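Local coordinates for acetyl-CoA hydrolase/transferase family protein (PDB 2NVV) that probably catalyses coenzyme A transfer to or from acetate, or acetyl-CoA hydrolysis, as a zinc-binding member of the acetyl-CoA hydrolase/transferase family, at residues 38-43 and 72-77. Sequence-based numbering, arbitrary orientation.
Sequences AIAKRA and AQADAV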
loop_
_atom_site.group_PDB
_atom_site.type_symbol
_atom_site.label_atom_id
_atom_site.label_comp_id
_atom_site.label_asym_id
_atom_site.label_seq_id
_atom_site.Cartn_x
_atom_site.Cartn_y
_atom_site.Cartn_z
ATOM N N ALA A 38 1.834 -0.556 -38.051
ATOM C CA ALA A 38 2.771 -1.036 -39.063
ATOM C C ALA A 38 3.552 -2.237 -38.520
ATOM O O ALA A 38 4.013 -3.082 -39.287
ATOM C CB ALA A 38 3.719 0.068 -39.453
ATOM N N ILE A 39 3.706 -2.298 -37.200
ATOM C CA ILE A 39 4.399 -3.409 -36.551
ATOM C C ILE A 39 3.473 -4.607 -36.653
ATOM O O ILE A 39 3.908 -5.726 -36.917
ATOM C CB ILE A 39 4.617 -3.173 -35.042
ATOM C CG1 ILE A 39 5.322 -1.840 -34.782
ATOM C CG2 ILE A 39 5.379 -4.339 -34.461
ATOM C CD1 ILE A 39 6.707 -1.766 -35.313
ATOM N N ALA A 40 2.188 -4.351 -36.421
ATOM C CA ALA A 40 1.166 -5.382 -36.478
ATOM C C ALA A 40 1.130 -6.052 -37.844
ATOM O O ALA A 40 1.080 -7.277 -37.923
ATOM C CB ALA A 40 -0.186 -4.784 -36.153
ATOM N N LYS A 41 1.143 -5.256 -38.913
ATOM C CA LYS A 41 1.126 -5.803 -40.276
ATOM C C LYS A 41 2.313 -6.755 -40.377
ATOM O O LYS A 41 2.182 -7.930 -40.735
ATOM C CB LYS A 41 1.321 -4.697 -41.312
ATOM C CG LYS A 41 0.453 -3.467 -41.140
ATOM C CD LYS A 41 -0.937 -3.651 -41.712
ATOM C CE LYS A 41 -1.691 -2.323 -41.685
ATOM N NZ LYS A 41 -3.087 -2.461 -42.184
ATOM N N ARG A 42 3.475 -6.201 -40.055
ATOM C CA ARG A 42 4.746 -6.898 -40.084
ATOM C C ARG A 42 4.690 -8.177 -39.257
ATOM O O ARG A 42 5.220 -9.208 -39.659
ATOM C CB ARG A 42 5.809 -5.944 -39.548
ATOM C CG ARG A 42 7.229 -6.420 -39.554
ATOM C CD ARG A 42 8.108 -5.325 -38.964
ATOM N NE ARG A 42 9.468 -5.779 -38.696
ATOM C CZ ARG A 42 10.341 -6.099 -39.639
ATOM N NH1 ARG A 42 9.992 -6.014 -40.915
ATOM N NH2 ARG A 42 11.564 -6.491 -39.304
ATOM N N ALA A 43 4.031 -8.109 -38.106
ATOM C CA ALA A 43 3.908 -9.254 -37.212
ATOM C C ALA A 43 3.047 -10.333 -37.839
ATOM O O ALA A 43 3.380 -11.513 -37.789
ATOM C CB ALA A 43 3.303 -8.812 -35.880
ATOM N N ALA A 72 -2.970 -6.584 -30.341
ATOM C CA ALA A 72 -3.647 -7.745 -29.786
ATOM C C ALA A 72 -4.323 -8.547 -30.896
ATOM O O ALA A 72 -4.275 -9.767 -30.887
ATOM C CB ALA A 72 -4.684 -7.301 -28.754
ATOM N N GLN A 73 -4.965 -7.860 -31.842
ATOM C CA GLN A 73 -5.633 -8.530 -32.952
ATOM C C GLN A 73 -4.580 -9.254 -33.781
ATOM O O GLN A 73 -4.861 -10.264 -34.420
ATOM C CB GLN A 73 -6.368 -7.521 -33.840
ATOM C CG GLN A 73 -7.456 -6.732 -33.149
ATOM C CD GLN A 73 -8.210 -5.804 -34.102
ATOM O OE1 GLN A 73 -7.607 -5.069 -34.901
ATOM N NE2 GLN A 73 -9.538 -5.824 -34.011
ATOM N N ALA A 74 -3.363 -8.717 -33.770
ATOM C CA ALA A 74 -2.236 -9.299 -34.499
ATOM C C ALA A 74 -1.625 -10.460 -33.719
ATOM O O ALA A 74 -0.759 -11.172 -34.230
ATOM C CB ALA A 74 -1.174 -8.239 -34.752
ATOM N N ASP A 75 -2.076 -10.650 -32.485
ATOM C CA ASP A 75 -1.563 -11.718 -31.634
ATOM C C ASP A 75 -0.035 -11.611 -31.561
ATOM O O ASP A 75 0.681 -12.579 -31.755
ATOM C CB ASP A 75 -1.992 -13.084 -32.192
ATOM C CG ASP A 75 -1.662 -14.243 -31.244
ATOM O OD1 ASP A 75 -1.563 -14.014 -30.018
ATOM O OD2 ASP A 75 -1.512 -15.387 -31.728
ATOM N N ALA A 76 0.450 -10.409 -31.266
ATOM C CA ALA A 76 1.885 -10.157 -31.195
ATOM C C ALA A 76 2.288 -9.627 -29.838
ATOM O O ALA A 76 3.275 -8.910 -29.721
ATOM C CB ALA A 76 2.296 -9.154 -32.291
ATOM N N VAL A 77 1.532 -9.984 -28.812
ATOM C CA VAL A 77 1.828 -9.518 -27.464
ATOM C C VAL A 77 2.444 -10.638 -26.639
ATOM O O VAL A 77 1.723 -11.536 -26.209
ATOM C CB VAL A 77 0.535 -9.057 -26.738
ATOM C CG1 VAL A 77 0.876 -8.492 -25.380
ATOM C CG2 VAL A 77 -0.212 -8.045 -27.579
#
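Four alanine methyls carry the contact, paired two by two. A40 CB meets A74 CB at 3.9 Å, and one helical turn on, A43 CB meets A76 CB at 3.7 Å. With nothing beyond CB on either side, the backbones come close: the CA atoms of A40 and A74 are 5.6 Å apart. The A74 methyl also lies 4.0 Å from the carbonyl oxygen A40 O, a van der Waals approach to the helix backbone. On the partner side the two methyls sit on either side of D75 in the chain, in the turn that follows helix 65-73. D75, with a positive phi (54°), is the residue of a Schellman motif that leaves helical geometry; A74 before it and A76 after it both direct CB at helix 35-47. Beyond the turn the chain enters strand 77-81, and A76 is hydrogen-bonded through its backbone to I55 at the start of the neighbouring parallel strand 55-58, closing a beta-alpha-beta crossover. V70 and L71 of helix 65-73 extend the apolar surface around A40, and F53 does so beside A43. Helix 35-47 thus packs on this turn of the N-terminal α/β domain, away from the predicted CoA-binding residues and the zinc site. With no hydrogen bond across, the contact rests on apolar van der Waals packing of buried methyls and on close backbone approach.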